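Local coordinates for protein DNA polymerase III subunit delta (PDB 3ZH9) that probably acts in the sliding-ring loader of the bacterial replisome as the subunit that wrenches open the beta ring so that it can be loaded onto primed DNA, at residues 12-15 with 16-20; 30-33 with 34-38. All coordinates share one frame; numbering follows the deposited sequence.

Contact 1. Residues 12-15 with 16-20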
loop_
_atom_site.group_PDB
_atom_site.type_symbol
_atom_site.label_atom_id
_atom_site.label_comp_id
_atom_site.label_asym_id
_atom_site.label_seq_id
_atom_site.Cartn_x
_atom_site.Cartn_y
_atom_site.Cartn_z
ATOM N N GLY A 12 -11.391 2.878 -24.044
ATOM C CA GLY A 12 -12.647 2.198 -24.268
ATOM C C GLY A 12 -12.445 0.705 -24.409
ATOM O O GLY A 12 -13.343 -0.005 -24.832
ATOM N N GLU A 13 -11.269 0.218 -24.030
ATOM C CA GLU A 13 -11.010 -1.212 -24.088
ATOM C C GLU A 13 -11.297 -1.846 -22.737
ATOM O O GLU A 13 -10.479 -1.780 -21.806
ATOM C CB GLU A 13 -9.573 -1.472 -24.541
ATOM C CG GLU A 13 -9.280 -0.875 -25.911
ATOM C CD GLU A 13 -7.790 -0.829 -26.246
ATOM O OE1 GLU A 13 -6.969 -1.411 -25.508
ATOM O OE2 GLU A 13 -7.444 -0.207 -27.262
ATOM N N VAL A 14 -12.486 -2.427 -22.617
ATOM C CA VAL A 14 -12.890 -3.064 -21.372
ATOM C C VAL A 14 -13.205 -4.510 -21.683
ATOM O O VAL A 14 -14.047 -4.786 -22.527
ATOM C CB VAL A 14 -14.123 -2.380 -20.730
ATOM C CG1 VAL A 14 -14.293 -2.853 -19.272
ATOM C CG2 VAL A 14 -13.966 -0.873 -20.780
ATOM N N HIS A 15 -12.503 -5.426 -21.022
ATOM C CA HIS A 15 -12.626 -6.835 -21.342
ATOM C C HIS A 15 -13.590 -7.555 -20.395
ATOM O O HIS A 15 -13.921 -7.041 -19.344
ATOM C CB HIS A 15 -11.228 -7.464 -21.396
ATOM C CG HIS A 15 -10.287 -6.696 -22.286
ATOM N ND1 HIS A 15 -10.500 -6.553 -23.645
ATOM C CD2 HIS A 15 -9.169 -5.982 -22.004
ATOM C CE1 HIS A 15 -9.536 -5.811 -24.164
ATOM N NE2 HIS A 15 -8.719 -5.448 -23.189
ATOM N N PRO A 16 -14.078 -8.730 -20.806
ATOM C CA PRO A 16 -15.106 -9.438 -20.025
ATOM C C PRO A 16 -14.562 -10.032 -18.722
ATOM O O PRO A 16 -15.339 -10.215 -17.796
ATOM C CB PRO A 16 -15.574 -10.555 -20.972
ATOM C CG PRO A 16 -15.183 -10.081 -22.356
ATOM C CD PRO A 16 -13.876 -9.324 -22.139
ATOM N N VAL A 17 -13.263 -10.330 -18.655
ATOM C CA VAL A 17 -12.688 -10.973 -17.466
ATOM C C VAL A 17 -11.326 -10.355 -17.100
ATOM O O VAL A 17 -10.406 -10.280 -17.943
ATOM C CB VAL A 17 -12.506 -12.506 -17.655
ATOM C CG1 VAL A 17 -11.974 -13.146 -16.389
ATOM C CG2 VAL A 17 -13.803 -13.183 -18.078
ATOM N N TYR A 18 -11.206 -9.907 -15.850
ATOM C CA TYR A 18 -9.916 -9.450 -15.302
ATOM C C TYR A 18 -9.550 -10.266 -14.082
ATOM O O TYR A 18 -10.420 -10.723 -13.333
ATOM C CB TYR A 18 -9.952 -7.990 -14.857
ATOM C CG TYR A 18 -10.131 -7.000 -15.969
ATOM C CD1 TYR A 18 -11.392 -6.763 -16.510
ATOM C CD2 TYR A 18 -9.042 -6.311 -16.491
ATOM C CE1 TYR A 18 -11.572 -5.847 -17.518
ATOM C CE2 TYR A 18 -9.205 -5.404 -17.525
ATOM C CZ TYR A 18 -10.478 -5.164 -18.024
ATOM O OH TYR A 18 -10.664 -4.264 -19.043
ATOM N N CYS A 19 -8.252 -10.435 -13.883
ATOM C CA CYS A 19 -7.742 -10.978 -12.651
ATOM C C CYS A 19 -6.684 -10.025 -12.124
ATOM O O CYS A 19 -5.576 -9.898 -12.693
ATOM C CB CYS A 19 -7.176 -12.391 -12.839
ATOM S SG CYS A 19 -6.582 -13.105 -11.262
ATOM N N LEU A 20 -7.045 -9.331 -11.055
ATOM C CA LEU A 20 -6.160 -8.348 -10.446
ATOM C C LEU A 20 -5.562 -9.001 -9.204
ATOM O O LEU A 20 -6.290 -9.437 -8.304
ATOM C CB LEU A 20 -6.939 -7.079 -10.068
ATOM C CG LEU A 20 -8.005 -6.573 -11.058
ATOM C CD1 LEU A 20 -8.696 -5.291 -10.556
ATOM C CD2 LEU A 20 -7.424 -6.343 -12.431
HETATM O O HOH W 1 -8.774 -2.938 -20.222
#
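His-15 and Tyr-18 meet through a backbone-to-side-chain hydrogen bond. The amide N of His-15 donates to the phenol OH of Tyr-18 at 2.9 Å, and the bond is nearly straight, 169° at the hydrogen. A water takes the other link. It lies in the plane of the Tyr-18 ring at its edge, 2.6 Å from OH, and donates to the carbonyl O of Glu-13, also at 2.6 Å. The one hydroxyl thus ties the loop at Glu-13 and His-15 to the strand. The ring itself runs past the His-15 backbone, with Tyr-18 CE1 3.2 Å from His-15 O. Val-14 adds apolar contact: its CG1 sits near the ring plane, at the edge, 4.4 Å from Tyr-18 CE1. Tyr-18 CG lies beside its own backbone N (chi1 -66°), which sends the ring back along the chain toward the loop. Upstream, Gly-12 closes helix 2-10 with a Schellman motif, its phi positive. The Tyr-18 ring also meets that of Phe-139, their planes about 15° apart. Strand 17-21 runs between strands 113-119 and 139-142 in the parallel sheet, while Leu-9 of helix 2-10 touches both Val-14 and Tyr-18.

Contact 2. Residues 30-33 with 34-38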
loop_
_atom_site.group_PDB
_atom_site.type_symbol
_atom_site.label_atom_id
_atom_site.label_comp_id
_atom_site.label_asym_id
_atom_site.label_seq_id
_atom_site.Cartn_x
_atom_site.Cartn_y
_atom_site.Cartn_z
ATOM N N GLU A 30 -7.627 1.093 -6.603
ATOM C CA GLU A 30 -7.709 2.189 -7.563
ATOM C C GLU A 30 -8.175 1.676 -8.941
ATOM O O GLU A 30 -8.955 2.329 -9.634
ATOM C CB GLU A 30 -6.361 2.899 -7.653
ATOM C CG GLU A 30 -6.275 3.907 -8.768
ATOM C CD GLU A 30 -7.242 5.061 -8.584
ATOM O OE1 GLU A 30 -7.749 5.227 -7.455
ATOM O OE2 GLU A 30 -7.489 5.803 -9.559
ATOM N N THR A 31 -7.718 0.484 -9.310
ATOM C CA THR A 31 -8.047 -0.113 -10.608
ATOM C C THR A 31 -9.510 -0.555 -10.669
ATOM O O THR A 31 -10.206 -0.322 -11.659
ATOM C CB THR A 31 -7.108 -1.319 -10.907
ATOM O OG1 THR A 31 -5.747 -0.863 -10.933
ATOM C CG2 THR A 31 -7.460 -1.982 -12.250
ATOM N N VAL A 32 -9.965 -1.205 -9.606
ATOM C CA VAL A 32 -11.364 -1.597 -9.492
ATOM C C VAL A 32 -12.247 -0.360 -9.620
ATOM O O VAL A 32 -13.296 -0.383 -10.257
ATOM C CB VAL A 32 -11.630 -2.295 -8.140
ATOM C CG1 VAL A 32 -13.111 -2.256 -7.791
ATOM C CG2 VAL A 32 -11.112 -3.720 -8.174
ATOM N N SER A 33 -11.798 0.736 -9.020
ATOM C CA SER A 33 -12.544 1.983 -9.076
ATOM C C SER A 33 -12.600 2.541 -10.504
ATOM O O SER A 33 -13.647 3.013 -10.959
ATOM C CB SER A 33 -11.930 3.005 -8.110
ATOM O OG SER A 33 -12.685 4.198 -8.104
ATOM N N ARG A 34 -11.476 2.488 -11.215
ATOM C CA ARG A 34 -11.459 2.963 -12.596
ATOM C C ARG A 34 -12.326 2.077 -13.484
ATOM O O ARG A 34 -12.926 2.548 -14.453
ATOM C CB ARG A 34 -10.027 3.048 -13.140
ATOM C CG ARG A 34 -9.263 4.293 -12.660
ATOM C CD ARG A 34 -7.747 4.126 -12.830
ATOM N NE ARG A 34 -7.013 5.237 -12.230
ATOM C CZ ARG A 34 -6.403 6.204 -12.911
ATOM N NH1 ARG A 34 -6.421 6.209 -14.242
ATOM N NH2 ARG A 34 -5.758 7.165 -12.258
ATOM N N ILE A 35 -12.402 0.793 -13.164
ATOM C CA ILE A 35 -13.199 -0.084 -14.014
ATOM C C ILE A 35 -14.669 0.224 -13.783
ATOM O O ILE A 35 -15.453 0.239 -14.718
ATOM C CB ILE A 35 -12.929 -1.568 -13.764
ATOM C CG1 ILE A 35 -11.553 -1.961 -14.314
ATOM C CG2 ILE A 35 -14.023 -2.419 -14.423
ATOM C CD1 ILE A 35 -11.059 -3.329 -13.817
ATOM N N ARG A 36 -15.015 0.487 -12.525
ATOM C CA ARG A 36 -16.372 0.858 -12.135
ATOM C C ARG A 36 -16.815 2.156 -12.809
ATOM O O ARG A 36 -17.894 2.222 -13.399
ATOM C CB ARG A 36 -16.446 1.002 -10.617
ATOM C CG ARG A 36 -17.825 1.333 -10.069
ATOM C CD ARG A 36 -17.734 1.616 -8.574
ATOM N NE ARG A 36 -16.843 0.669 -7.904
ATOM C CZ ARG A 36 -16.547 0.702 -6.608
ATOM N NH1 ARG A 36 -17.073 1.638 -5.827
ATOM N NH2 ARG A 36 -15.725 -0.204 -6.092
ATOM N N GLN A 37 -15.974 3.182 -12.722
ATOM C CA GLN A 37 -16.231 4.461 -13.384
ATOM C C GLN A 37 -16.415 4.271 -14.881
ATOM O O GLN A 37 -17.102 5.048 -15.539
ATOM C CB GLN A 37 -15.065 5.435 -13.140
ATOM C CG GLN A 37 -15.037 5.995 -11.730
ATOM C CD GLN A 37 -13.739 6.728 -11.387
ATOM O OE1 GLN A 37 -12.823 6.846 -12.208
ATOM N NE2 GLN A 37 -13.663 7.227 -10.157
ATOM N N THR A 38 -15.777 3.241 -15.425
ATOM C CA THR A 38 -15.907 2.958 -16.849
ATOM C C THR A 38 -17.229 2.245 -17.216
ATOM O O THR A 38 -17.856 2.589 -18.213
ATOM C CB THR A 38 -14.701 2.147 -17.388
ATOM O OG1 THR A 38 -13.476 2.805 -17.041
ATOM C CG2 THR A 38 -14.772 2.034 -18.887
#
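Glu-30 and Arg-34, one helical turn apart, form a salt bridge. Arg-34 NE donates to Glu-30 OE2 at 2.8 Å. OE2 accepts with its anti lone pair, the one away from the other carboxylate oxygen, and it lies 16° out of the guanidinium plane. The two flat groups are strongly turned, with planes 72° apart. The glutamate gets there by a bend at chi2 (64°), while the arginine chain stays extended from CG to NE. Trp-6 of helix 2-10 meets this side twice: it makes a cation-pi contact with Arg-34, and its NE1 is hydrogen-bonded to Thr-31 OG1. With an alanine here instead of Arg-34, the Glu-30 carboxylate would probably lose its charged mate and the Trp-6 ring its cation.

Backbone bonds of the i to i+4 kind run through the segment. Arg-34 N, Ile-35 N and Arg-36 N donate to the carbonyl O of Glu-30, Thr-31 and Val-32, respectively. The bond from Gln-37 N to Ser-33 O is the straightest, 2.9 Å long. This is helix 25-39, the helix that follows the first strand of the P-loop NTPase-like domain. Near its C-terminal end the hydroxyl of Thr-38 adds a side-chain bond, OG1 donating to Arg-34 O at 2.7 Å.

Apolar contacts join side chains one turn apart. Thr-31 CG2 lies 4.2 Å from Ile-35 CD1. Val-32 CG1 meets the edge of the Arg-36 guanidinium, 3.7 Å from NH2. Arg-36 NE is buried here with no polar partner in the model. Ile-35 reaches Leu-77 and Val-32 reaches Ile-79, both on strand 76-81, while Glu-30 and Arg-34 touch Phe-186 of helix 182-195.

Contact 1 comes first along the chain and contact 2 follows in series. Residues 12-15 with 16-20 lead from helix 2-10 into strand 17-21, and residues 30-33 with 34-38 lie on the next helix, 25-39. Their centres are 11 Å apart and they touch directly. Val-14 CG2 meets Thr-38 CG2 at 3.6 Å, and Leu-20 CD1 meets Val-32 CG2 at 3.7 Å. Helix 25-39 is thus packed against the strand and the loop before it. Helix 2-10 reaches both contacts. Together they join the N-terminal helix, the first strand and the next helix of the parallel-sheet domain of the loader subunit.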